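Local coordinates for N-acetylglucosamine-6-phosphate deacetylase (Thermotoga maritima, PDB 1O12), which probably removes the acetyl group from N-acetylglucosamine 6-phosphate as a metal-dependent hydrolase of the NagA family, at residues S76-F81 and T88-T93; R110-I113 and S118-L121; K198-G203 and L231-L236. All blocks are in the same frame, centred on the assembly; numbering follows the deposited sequence.

Contact 1 of 3, residues S76-F81 and T88-T93; sequences SEMEEF and TTFLAT
The ring of Phe90 spans the distance between strand and helix, and its far end lies against two successive residues of the helix, Met78 and Glu79. Met78, here a selenomethionine, offers two points of contact: its CB lies 3.9 Å from CZ of Phe90, and its methyl CE comes within 3.9 Å of CE1 of Phe90. That return depends on a bend at the last torsion (chi3 71°), which folds the terminal methyl round toward the strand; the two side chains cross at roughly a right angle. On the other half of the ring, CE2 of Phe90 meets the backbone, 3.9 Å from CA of Glu79, and also approaches CB of that residue at 4.1 Å. The ring is therefore held obliquely against helix backbone and side-chain carbon alike, by van der Waals contact alone, for no hydrogen bond joins the two segments. With CG between the backbone N and the carbonyl carbon (chi1 80°), the ring of Phe90 reaches the helix. Glu79 gives only its inner carbons to the ring. Its chain runs extended past CG, carrying the carboxylate away to its strongest partner, Thr119. The principle illustrated is a division of labour within one residue, apolar at its root and polar at its end. Strand 87-93 pairs in parallel with strands 52-59 and 121-127, and helix 75-83 covers it here, with Ile62 of strand 61-65 packing on both Met78 and Phe90.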
ATOM      1  N   SER A  76       7.383 -27.575 -27.391  1.00 40.94           N
ATOM      2  CA  SER A  76       6.644 -27.452 -28.635  1.00 39.35           C
ATOM      3  C   SER A  76       5.155 -27.327 -28.404  1.00 39.67           C
ATOM      4  O   SER A  76       4.482 -26.550 -29.083  1.00 38.46           O
ATOM      5  CB  SER A  76       6.888 -28.659 -29.524  1.00 39.86           C
ATOM      6  OG  SER A  76       6.299 -28.421 -30.789  1.00 41.68           O
ATOM      7  N   GLU A  77       4.627 -28.100 -27.459  1.00 40.13           N
ATOM      8  CA  GLU A  77       3.195 -28.021 -27.192  1.00 42.51           C
ATOM      9  C   GLU A  77       2.859 -26.688 -26.554  1.00 42.64           C
ATOM     10  O   GLU A  77       1.927 -26.004 -26.997  1.00 43.75           O
ATOM     11  CB  GLU A  77       2.700 -29.166 -26.288  1.00 42.59           C
ATOM     12  CG  GLU A  77       2.689 -30.518 -26.953  1.00 43.59           C
ATOM     13  CD  GLU A  77       4.077 -31.106 -27.051  1.00 48.61           C
ATOM     14  OE1 GLU A  77       4.245 -32.123 -27.764  1.00 51.54           O
ATOM     15  OE2 GLU A  77       5.010 -30.561 -26.406  1.00 49.96           O
HETATM   16  N   MSE A  78       3.615 -26.315 -25.523  1.00 41.18           N
HETATM   17  CA  MSE A  78       3.378 -25.047 -24.850  1.00 39.98           C
HETATM   18  C   MSE A  78       3.430 -23.892 -25.841  1.00 38.59           C
HETATM   19  O   MSE A  78       2.501 -23.075 -25.891  1.00 37.59           O
HETATM   20  CB  MSE A  78       4.413 -24.839 -23.753  1.00 42.65           C
HETATM   21  CG  MSE A  78       4.275 -25.839 -22.629  1.00 47.58           C
HETATM   22 SE   MSE A  78       5.595 -25.713 -21.182  1.00 56.54          SE
HETATM   23  CE  MSE A  78       5.005 -24.047 -20.348  1.00 52.93           C
ATOM     24  N   GLU A  79       4.493 -23.838 -26.649  1.00 35.93           N
ATOM     25  CA  GLU A  79       4.644 -22.748 -27.604  1.00 36.66           C
ATOM     26  C   GLU A  79       3.448 -22.559 -28.530  1.00 38.26           C
ATOM     27  O   GLU A  79       2.893 -21.466 -28.651  1.00 38.14           O
ATOM     28  CB  GLU A  79       5.885 -22.947 -28.464  1.00 34.76           C
ATOM     29  CG  GLU A  79       6.008 -21.940 -29.608  1.00 32.43           C
ATOM     30  CD  GLU A  79       7.374 -21.976 -30.303  1.00 35.24           C
ATOM     31  OE1 GLU A  79       7.570 -21.219 -31.280  1.00 33.51           O
ATOM     32  OE2 GLU A  79       8.258 -22.760 -29.877  1.00 34.26           O
ATOM     33  N   GLU A  80       3.079 -23.645 -29.188  1.00 39.18           N
ATOM     34  CA  GLU A  80       1.994 -23.675 -30.123  1.00 38.99           C
ATOM     35  C   GLU A  80       0.682 -23.172 -29.476  1.00 39.16           C
ATOM     36  O   GLU A  80      -0.051 -22.378 -30.071  1.00 38.95           O
ATOM     37  CB  GLU A  80       1.878 -25.115 -30.654  1.00 42.18           C
ATOM     38  CG  GLU A  80       0.946 -25.304 -31.830  1.00 46.65           C
ATOM     39  CD  GLU A  80       0.978 -24.120 -32.813  1.00 50.12           C
ATOM     40  OE1 GLU A  80       2.090 -23.673 -33.213  1.00 50.95           O
ATOM     41  OE2 GLU A  80      -0.124 -23.645 -33.188  1.00 50.40           O
ATOM     42  N   PHE A  81       0.376 -23.600 -28.260  1.00 37.09           N
ATOM     43  CA  PHE A  81      -0.858 -23.119 -27.653  1.00 36.48           C
ATOM     44  C   PHE A  81      -0.797 -21.630 -27.318  1.00 36.16           C
ATOM     45  O   PHE A  81      -1.733 -20.879 -27.604  1.00 32.66           O
ATOM     46  CB  PHE A  81      -1.184 -23.882 -26.376  1.00 37.09           C
ATOM     47  CG  PHE A  81      -2.445 -23.422 -25.731  1.00 39.80           C
ATOM     48  CD1 PHE A  81      -3.678 -23.660 -26.343  1.00 40.95           C
ATOM     49  CD2 PHE A  81      -2.412 -22.668 -24.560  1.00 40.66           C
ATOM     50  CE1 PHE A  81      -4.875 -23.142 -25.802  1.00 42.00           C
ATOM     51  CE2 PHE A  81      -3.602 -22.144 -24.014  1.00 42.63           C
ATOM     52  CZ  PHE A  81      -4.835 -22.384 -24.641  1.00 42.02           C
ATOM     53  N   THR A  88       4.074 -14.239 -27.405  1.00 31.31           N
ATOM     54  CA  THR A  88       5.166 -14.453 -28.331  1.00 30.95           C
ATOM     55  C   THR A  88       6.549 -14.642 -27.664  1.00 31.42           C
ATOM     56  O   THR A  88       7.558 -14.784 -28.349  1.00 32.84           O
ATOM     57  CB  THR A  88       5.232 -13.303 -29.332  1.00 31.25           C
ATOM     58  OG1 THR A  88       5.269 -12.061 -28.627  1.00 30.79           O
ATOM     59  CG2 THR A  88       4.030 -13.332 -30.244  1.00 31.08           C
ATOM     60  N   THR A  89       6.597 -14.598 -26.339  1.00 29.53           N
ATOM     61  CA  THR A  89       7.827 -14.823 -25.600  1.00 28.17           C
ATOM     62  C   THR A  89       7.406 -15.379 -24.251  1.00 28.49           C
ATOM     63  O   THR A  89       6.544 -14.811 -23.574  1.00 28.23           O
ATOM     64  CB  THR A  89       8.657 -13.545 -25.324  1.00 27.28           C
ATOM     65  OG1 THR A  89       9.035 -12.921 -26.551  1.00 30.73           O
ATOM     66  CG2 THR A  89       9.938 -13.909 -24.570  1.00 27.70           C
ATOM     67  N   PHE A  90       7.991 -16.504 -23.870  1.00 27.79           N
ATOM     68  CA  PHE A  90       7.683 -17.088 -22.581  1.00 26.98           C
ATOM     69  C   PHE A  90       8.892 -17.797 -21.975  1.00 27.88           C
ATOM     70  O   PHE A  90       9.916 -18.048 -22.633  1.00 26.30           O
ATOM     71  CB  PHE A  90       6.475 -18.019 -22.678  1.00 24.95           C
ATOM     72  CG  PHE A  90       6.778 -19.402 -23.231  1.00 26.50           C
ATOM     73  CD1 PHE A  90       6.879 -20.509 -22.368  1.00 28.30           C
ATOM     74  CD2 PHE A  90       6.849 -19.619 -24.595  1.00 23.70           C
ATOM     75  CE1 PHE A  90       7.032 -21.812 -22.881  1.00 27.68           C
ATOM     76  CE2 PHE A  90       6.998 -20.890 -25.104  1.00 25.59           C
ATOM     77  CZ  PHE A  90       7.089 -21.996 -24.245  1.00 26.04           C
ATOM     78  N   LEU A  91       8.757 -18.068 -20.687  1.00 29.29           N
ATOM     79  CA  LEU A  91       9.771 -18.724 -19.892  1.00 28.72           C
ATOM     80  C   LEU A  91       9.092 -19.925 -19.243  1.00 29.35           C
ATOM     81  O   LEU A  91       8.193 -19.772 -18.397  1.00 27.53           O
ATOM     82  CB  LEU A  91      10.275 -17.743 -18.822  1.00 28.09           C
ATOM     83  CG  LEU A  91      11.697 -17.177 -18.773  1.00 28.20           C
ATOM     84  CD1 LEU A  91      12.250 -16.930 -20.160  1.00 25.03           C
ATOM     85  CD2 LEU A  91      11.678 -15.902 -17.914  1.00 26.15           C
ATOM     86  N   ALA A  92       9.508 -21.113 -19.680  1.00 30.89           N
ATOM     87  CA  ALA A  92       9.018 -22.382 -19.147  1.00 30.35           C
ATOM     88  C   ALA A  92       9.559 -22.385 -17.724  1.00 30.46           C
ATOM     89  O   ALA A  92      10.749 -22.371 -17.505  1.00 32.49           O
ATOM     90  CB  ALA A  92       9.591 -23.532 -19.953  1.00 30.13           C
ATOM     91  N   THR A  93       8.664 -22.388 -16.757  1.00 32.74           N
ATOM     92  CA  THR A  93       9.023 -22.293 -15.354  1.00 33.78           C
ATOM     93  C   THR A  93       9.015 -23.617 -14.636  1.00 34.82           C
ATOM     94  O   THR A  93       8.096 -24.412 -14.783  1.00 37.85           O
ATOM     95  CB  THR A  93       8.052 -21.307 -14.651  1.00 33.57           C
ATOM     96  OG1 THR A  93       7.880 -20.162 -15.501  1.00 32.53           O
ATOM     97  CG2 THR A  93       8.590 -20.854 -13.289  1.00 31.12           C
TER

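Contact 2 of 3, residues R110-I113 and S118-L121; sequences RDYI and STSL
Tyr112 and Leu121 meet at a slant, CD2 of the tyrosine ring lying 3.6 Å from the leucine methyl CD2, whereas Ile113 crosses Leu121 nearly at right angles. The same leucine methyl thus touches two consecutive helix residues, for CG1 of Ile113 stands 3.8 Å from it. Farther out, CD1 of Ile113 rests 3.4 Å from the carbonyl O of Leu121, so the isoleucine covers backbone as well as side chain. An alanine in place of Ile113 would lack both CG1 and CD1, which would probably open a gap beside the leucine methyl and leave that carbonyl less covered. Thr119 approaches the tyrosine differently: its OG1 lies in the plane of the ring, at the edge, 3.5 Å from CE2 of Tyr112. The ring gets there because CG of Tyr112 is anti to the backbone N (chi1 -178°), swinging the phenol out from the helix toward 118-121. Thr119 OG1 also accepts a nearly straight bond from the backbone N of Leu121 (2.9 Å, 172°), an ST turn that fixes the hydroxyl and the bend of the chain together. One carboxylate oxygen of Glu79, OE2, is hydrogen-bonded to both this hydroxyl and OH of Tyr112, tying together the polar ends of an otherwise apolar contact. In the fold, these residues mark the return from helix 99-115 to strand 121-127. Leu121 packs inward on Phe90 and Ala92 of strand 87-93, while Tyr112 leans on Ser76 and meets the ring of Phe75, both from helix 75-83.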
ATOM      1  N   ARG A 110      17.720 -25.831 -24.155  1.00 37.03           N
ATOM      2  CA  ARG A 110      18.864 -25.361 -24.933  1.00 36.77           C
ATOM      3  C   ARG A 110      18.845 -26.007 -26.325  1.00 36.69           C
ATOM      4  O   ARG A 110      19.082 -25.331 -27.323  1.00 36.67           O
ATOM      5  CB  ARG A 110      20.185 -25.720 -24.230  1.00 37.58           C
ATOM      6  CG  ARG A 110      21.496 -25.202 -24.918  1.00 35.85           C
ATOM      7  CD  ARG A 110      22.710 -26.117 -24.558  1.00 36.36           C
ATOM      8  NE  ARG A 110      22.501 -27.501 -25.017  1.00 36.64           N
ATOM      9  CZ  ARG A 110      23.178 -28.567 -24.594  1.00 36.55           C
ATOM     10  NH1 ARG A 110      24.134 -28.445 -23.694  1.00 37.10           N
ATOM     11  NH2 ARG A 110      22.869 -29.772 -25.045  1.00 37.21           N
ATOM     12  N   ASP A 111      18.554 -27.305 -26.386  1.00 35.15           N
ATOM     13  CA  ASP A 111      18.512 -28.002 -27.665  1.00 35.68           C
ATOM     14  C   ASP A 111      17.288 -27.553 -28.457  1.00 36.39           C
ATOM     15  O   ASP A 111      17.317 -27.456 -29.701  1.00 37.15           O
ATOM     16  CB  ASP A 111      18.437 -29.530 -27.482  1.00 36.11           C
ATOM     17  CG  ASP A 111      19.679 -30.126 -26.841  1.00 35.92           C
ATOM     18  OD1 ASP A 111      20.766 -29.501 -26.880  1.00 38.30           O
ATOM     19  OD2 ASP A 111      19.565 -31.248 -26.310  1.00 36.46           O
ATOM     20  N   TYR A 112      16.197 -27.312 -27.734  1.00 35.33           N
ATOM     21  CA  TYR A 112      14.973 -26.879 -28.363  1.00 33.57           C
ATOM     22  C   TYR A 112      15.158 -25.491 -28.973  1.00 33.71           C
ATOM     23  O   TYR A 112      14.604 -25.188 -30.023  1.00 33.02           O
ATOM     24  CB  TYR A 112      13.841 -26.843 -27.341  1.00 33.13           C
ATOM     25  CG  TYR A 112      12.523 -26.451 -27.962  1.00 31.48           C
ATOM     26  CD1 TYR A 112      11.734 -27.400 -28.591  1.00 30.34           C
ATOM     27  CD2 TYR A 112      12.094 -25.118 -27.971  1.00 30.71           C
ATOM     28  CE1 TYR A 112      10.554 -27.056 -29.212  1.00 31.03           C
ATOM     29  CE2 TYR A 112      10.910 -24.753 -28.590  1.00 30.11           C
ATOM     30  CZ  TYR A 112      10.132 -25.729 -29.214  1.00 32.86           C
ATOM     31  OH  TYR A 112       8.914 -25.417 -29.821  1.00 33.13           O
ATOM     32  N   ILE A 113      15.957 -24.642 -28.339  1.00 33.25           N
ATOM     33  CA  ILE A 113      16.118 -23.303 -28.887  1.00 34.47           C
ATOM     34  C   ILE A 113      17.001 -23.304 -30.140  1.00 36.17           C
ATOM     35  O   ILE A 113      16.771 -22.526 -31.084  1.00 34.98           O
ATOM     36  CB  ILE A 113      16.635 -22.334 -27.779  1.00 32.62           C
ATOM     37  CG1 ILE A 113      15.513 -22.175 -26.737  1.00 32.34           C
ATOM     38  CG2 ILE A 113      17.137 -21.011 -28.395  1.00 28.26           C
ATOM     39  CD1 ILE A 113      15.807 -21.224 -25.562  1.00 32.91           C
ATOM     40  N   SER A 118      13.404 -19.474 -34.181  1.00 36.25           N
ATOM     41  CA  SER A 118      12.456 -18.376 -34.101  1.00 36.36           C
ATOM     42  C   SER A 118      11.344 -18.607 -33.034  1.00 35.21           C
ATOM     43  O   SER A 118      10.324 -17.913 -33.023  1.00 33.48           O
ATOM     44  CB  SER A 118      11.847 -18.066 -35.485  1.00 35.00           C
ATOM     45  OG  SER A 118      10.863 -19.013 -35.839  1.00 39.93           O
ATOM     46  N   THR A 119      11.572 -19.561 -32.128  1.00 32.97           N
ATOM     47  CA  THR A 119      10.627 -19.882 -31.048  1.00 31.72           C
ATOM     48  C   THR A 119      10.284 -18.750 -30.056  1.00 31.28           C
ATOM     49  O   THR A 119      11.031 -17.776 -29.870  1.00 29.97           O
ATOM     50  CB  THR A 119      11.139 -21.075 -30.172  1.00 31.99           C
ATOM     51  OG1 THR A 119      10.172 -21.344 -29.159  1.00 29.66           O
ATOM     52  CG2 THR A 119      12.464 -20.739 -29.476  1.00 27.54           C
ATOM     53  N   SER A 120       9.158 -18.914 -29.387  1.00 30.38           N
ATOM     54  CA  SER A 120       8.737 -17.939 -28.400  1.00 30.47           C
ATOM     55  C   SER A 120       9.402 -18.273 -27.057  1.00 30.67           C
ATOM     56  O   SER A 120       9.336 -17.503 -26.110  1.00 31.95           O
ATOM     57  CB  SER A 120       7.197 -17.912 -28.294  1.00 31.05           C
ATOM     58  OG  SER A 120       6.639 -19.217 -28.140  1.00 33.15           O
ATOM     59  N   LEU A 121      10.078 -19.410 -26.985  1.00 30.39           N
ATOM     60  CA  LEU A 121      10.748 -19.798 -25.751  1.00 30.00           C
ATOM     61  C   LEU A 121      12.069 -19.048 -25.533  1.00 29.97           C
ATOM     62  O   LEU A 121      13.058 -19.279 -26.217  1.00 31.17           O
ATOM     63  CB  LEU A 121      10.998 -21.294 -25.756  1.00 28.63           C
ATOM     64  CG  LEU A 121      11.849 -21.825 -24.607  1.00 31.92           C
ATOM     65  CD1 LEU A 121      11.016 -21.894 -23.330  1.00 32.29           C
ATOM     66  CD2 LEU A 121      12.362 -23.228 -24.959  1.00 32.78           C
TER

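Contact 3 of 3, residues K198-G203 and L231-L236; sequences KFYKEG and LDDVKL
Two turns face each other here, one closing a helix and the other leading into a strand. Residues 200-203 form a type I beta turn at the end of helix 193-200, where Gly203, with positive phi, is the C-prime residue of a Schellman motif: its N bonds to the carbonyl O of Tyr200, and Val204 N reaches back to the O of Phe199. Across from it, Leu231 is the first residue to leave helical geometry after helix 223-230, and a second type I turn runs from Leu231 to Val234, just ahead of strand 235-239. The CA atoms of Tyr200 and Val234 are 8.3 Å apart, and the tyrosine side chain bridges that distance. The first torsion of Tyr200 (chi1 174°) turns the ring away from the backbone N and out to the second turn, where it is met from several sides. Leu231 CD1 sits over one face, 3.8 Å from the centroid of the Tyr200 ring and 12° off the normal, a CH-pi contact made almost directly above the centre. Val234 CG2 comes in obliquely, 3.6 Å from CE1 of Tyr200. At the phenol end, Tyr200 OH donates to OD2 of Asp233 at 2.5 Å, meeting the syn lone pair, with ring and carboxylate planes 66° apart. The other oxygen, OD1, has a long, weak ion pair with Lys205. The ring is thus packed along its length and tethered at its hydroxyl. The C-terminal end of helix 193-200 is in this way packed on the turn from helix 223-230 into strand 235-239, at the N-terminal end of that strand. Remote from the annotated sites, the arrangement is consistent with the TIM-barrel fold of the metallo-dependent hydrolases, in which helices pack outside parallel strands.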
ATOM      1  N   LYS A 198      19.204  -5.822   1.212  1.00 42.10           N
ATOM      2  CA  LYS A 198      20.574  -6.215   0.966  1.00 43.21           C
ATOM      3  C   LYS A 198      20.648  -6.580  -0.508  1.00 42.67           C
ATOM      4  O   LYS A 198      21.646  -6.307  -1.182  1.00 42.31           O
ATOM      5  CB  LYS A 198      20.936  -7.433   1.814  1.00 46.27           C
ATOM      6  CG  LYS A 198      22.148  -7.255   2.724  1.00 50.87           C
ATOM      7  CD  LYS A 198      21.933  -7.982   4.074  1.00 54.03           C
ATOM      8  CE  LYS A 198      20.849  -7.302   4.948  1.00 54.96           C
ATOM      9  NZ  LYS A 198      20.457  -8.091   6.174  1.00 55.12           N
ATOM     10  N   PHE A 199      19.578  -7.187  -1.015  1.00 41.08           N
ATOM     11  CA  PHE A 199      19.549  -7.576  -2.410  1.00 40.20           C
ATOM     12  C   PHE A 199      19.110  -6.469  -3.338  1.00 39.89           C
ATOM     13  O   PHE A 199      19.522  -6.430  -4.484  1.00 40.29           O
ATOM     14  CB  PHE A 199      18.668  -8.801  -2.615  1.00 40.12           C
ATOM     15  CG  PHE A 199      19.301 -10.065  -2.156  1.00 39.60           C
ATOM     16  CD1 PHE A 199      19.260 -10.429  -0.821  1.00 40.23           C
ATOM     17  CD2 PHE A 199      19.972 -10.880  -3.053  1.00 38.58           C
ATOM     18  CE1 PHE A 199      19.887 -11.599  -0.389  1.00 41.16           C
ATOM     19  CE2 PHE A 199      20.595 -12.037  -2.628  1.00 38.86           C
ATOM     20  CZ  PHE A 199      20.551 -12.396  -1.291  1.00 38.93           C
ATOM     21  N   TYR A 200      18.270  -5.572  -2.846  1.00 40.62           N
ATOM     22  CA  TYR A 200      17.803  -4.462  -3.652  1.00 40.64           C
ATOM     23  C   TYR A 200      18.955  -3.519  -3.941  1.00 41.77           C
ATOM     24  O   TYR A 200      19.008  -2.915  -4.999  1.00 41.51           O
ATOM     25  CB  TYR A 200      16.719  -3.700  -2.915  1.00 40.76           C
ATOM     26  CG  TYR A 200      16.277  -2.443  -3.631  1.00 40.66           C
ATOM     27  CD1 TYR A 200      15.443  -2.516  -4.755  1.00 38.76           C
ATOM     28  CD2 TYR A 200      16.678  -1.170  -3.168  1.00 39.96           C
ATOM     29  CE1 TYR A 200      15.003  -1.362  -5.404  1.00 39.34           C
ATOM     30  CE2 TYR A 200      16.242   0.003  -3.812  1.00 38.44           C
ATOM     31  CZ  TYR A 200      15.404  -0.105  -4.923  1.00 40.66           C
ATOM     32  OH  TYR A 200      14.925   1.029  -5.533  1.00 41.31           O
ATOM     33  N   LYS A 201      19.871  -3.388  -2.988  1.00 43.78           N
ATOM     34  CA  LYS A 201      21.023  -2.516  -3.158  1.00 44.90           C
ATOM     35  C   LYS A 201      21.973  -3.091  -4.196  1.00 44.80           C
ATOM     36  O   LYS A 201      22.787  -2.363  -4.757  1.00 44.14           O
ATOM     37  CB  LYS A 201      21.779  -2.376  -1.851  1.00 48.21           C
ATOM     38  CG  LYS A 201      20.994  -1.788  -0.696  1.00 52.15           C
ATOM     39  CD  LYS A 201      21.771  -2.006   0.622  1.00 54.00           C
ATOM     40  CE  LYS A 201      21.037  -1.378   1.784  1.00 55.72           C
ATOM     41  NZ  LYS A 201      20.738   0.068   1.499  1.00 56.11           N
ATOM     42  N   GLU A 202      21.877  -4.397  -4.444  1.00 44.47           N
ATOM     43  CA  GLU A 202      22.751  -5.049  -5.418  1.00 44.24           C
ATOM     44  C   GLU A 202      22.098  -5.203  -6.783  1.00 42.61           C
ATOM     45  O   GLU A 202      22.655  -5.842  -7.672  1.00 40.85           O
ATOM     46  CB  GLU A 202      23.175  -6.429  -4.930  1.00 47.27           C
ATOM     47  CG  GLU A 202      24.008  -6.463  -3.650  1.00 53.01           C
ATOM     48  CD  GLU A 202      25.323  -5.663  -3.724  1.00 56.92           C
ATOM     49  OE1 GLU A 202      25.983  -5.621  -4.793  1.00 57.88           O
ATOM     50  OE2 GLU A 202      25.713  -5.089  -2.678  1.00 60.14           O
ATOM     51  N   GLY A 203      20.903  -4.637  -6.941  1.00 41.62           N
ATOM     52  CA  GLY A 203      20.223  -4.726  -8.218  1.00 37.85           C
ATOM     53  C   GLY A 203      19.045  -5.669  -8.328  1.00 38.27           C
ATOM     54  O   GLY A 203      18.458  -5.763  -9.397  1.00 40.38           O
ATOM     55  N   LEU A 231       9.152   0.497  -2.785  1.00 34.28           N
ATOM     56  CA  LEU A 231      10.163   0.768  -3.799  1.00 34.85           C
ATOM     57  C   LEU A 231       9.592   0.911  -5.199  1.00 36.21           C
ATOM     58  O   LEU A 231       9.076  -0.047  -5.794  1.00 35.01           O
ATOM     59  CB  LEU A 231      11.222  -0.337  -3.771  1.00 34.91           C
ATOM     60  CG  LEU A 231      11.790  -0.547  -2.369  1.00 36.16           C
ATOM     61  CD1 LEU A 231      12.615  -1.814  -2.339  1.00 35.28           C
ATOM     62  CD2 LEU A 231      12.608   0.696  -1.939  1.00 34.41           C
ATOM     63  N   ASP A 232       9.720   2.117  -5.738  1.00 38.24           N
ATOM     64  CA  ASP A 232       9.203   2.437  -7.062  1.00 39.81           C
ATOM     65  C   ASP A 232       9.754   1.692  -8.266  1.00 38.89           C
ATOM     66  O   ASP A 232       9.036   1.521  -9.238  1.00 38.12           O
ATOM     67  CB  ASP A 232       9.323   3.928  -7.280  1.00 45.09           C
ATOM     68  CG  ASP A 232       8.269   4.698  -6.507  1.00 51.75           C
ATOM     69  OD1 ASP A 232       8.004   4.332  -5.315  1.00 54.64           O
ATOM     70  OD2 ASP A 232       7.706   5.664  -7.095  1.00 54.12           O
ATOM     71  N   ASP A 233      11.006   1.241  -8.214  1.00 37.68           N
ATOM     72  CA  ASP A 233      11.571   0.510  -9.345  1.00 36.93           C
ATOM     73  C   ASP A 233      11.633  -1.017  -9.182  1.00 35.27           C
ATOM     74  O   ASP A 233      12.342  -1.683  -9.925  1.00 35.44           O
ATOM     75  CB  ASP A 233      12.960   1.033  -9.664  1.00 35.83           C
ATOM     76  CG  ASP A 233      13.852   0.964  -8.493  1.00 37.92           C
ATOM     77  OD1 ASP A 233      15.030   1.350  -8.622  1.00 37.84           O
ATOM     78  OD2 ASP A 233      13.360   0.517  -7.427  1.00 40.29           O
ATOM     79  N   VAL A 234      10.919  -1.550  -8.199  1.00 33.37           N
ATOM     80  CA  VAL A 234      10.819  -2.998  -7.969  1.00 33.11           C
ATOM     81  C   VAL A 234       9.510  -3.363  -8.661  1.00 33.47           C
ATOM     82  O   VAL A 234       8.458  -2.790  -8.337  1.00 34.16           O
ATOM     83  CB  VAL A 234      10.635  -3.359  -6.463  1.00 31.81           C
ATOM     84  CG1 VAL A 234      10.069  -4.766  -6.330  1.00 29.38           C
ATOM     85  CG2 VAL A 234      11.937  -3.267  -5.735  1.00 29.17           C
ATOM     86  N   LYS A 235       9.542  -4.293  -9.601  1.00 32.22           N
ATOM     87  CA  LYS A 235       8.297  -4.647 -10.269  1.00 32.27           C
ATOM     88  C   LYS A 235       7.650  -5.848  -9.567  1.00 31.37           C
ATOM     89  O   LYS A 235       8.352  -6.668  -8.971  1.00 31.53           O
ATOM     90  CB  LYS A 235       8.554  -4.950 -11.748  1.00 32.48           C
ATOM     91  CG  LYS A 235       9.307  -3.853 -12.490  1.00 32.78           C
ATOM     92  CD  LYS A 235       9.178  -4.047 -13.999  1.00 35.70           C
ATOM     93  CE  LYS A 235       9.955  -2.999 -14.780  1.00 37.51           C
ATOM     94  NZ  LYS A 235       9.700  -1.620 -14.253  1.00 41.24           N
ATOM     95  N   LEU A 236       6.327  -5.956  -9.636  1.00 28.31           N
ATOM     96  CA  LEU A 236       5.647  -7.053  -8.977  1.00 29.37           C
ATOM     97  C   LEU A 236       4.878  -7.877  -9.973  1.00 31.17           C
ATOM     98  O   LEU A 236       4.136  -7.331 -10.793  1.00 32.82           O
ATOM     99  CB  LEU A 236       4.660  -6.536  -7.928  1.00 28.45           C
ATOM    100  CG  LEU A 236       5.094  -5.422  -6.969  1.00 28.13           C
ATOM    101  CD1 LEU A 236       3.959  -5.070  -6.025  1.00 28.13           C
ATOM    102  CD2 LEU A 236       6.314  -5.891  -6.192  1.00 26.83           C
TER

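Contacts 1 and 2 are neighbours, their centres 9 Å apart, and both involve helix 75-83 and strand 87-93, directly in the first and as surroundings in the second. Glu79 joins them, apolar in one and polar in the other. Contact 3 lies about 28 Å from contact 1 and 30 Å from contact 2, centre to centre, and on the opposite side of the chain's centre from contact 1. Burial and chemistry change together: contact 1 is buried and purely apolar across its segments, while the other two are partly buried. Of these, contact 2 brings its hydroxyls to an outside acid, whereas contact 3 alone carries a hydrogen bond across its own segments.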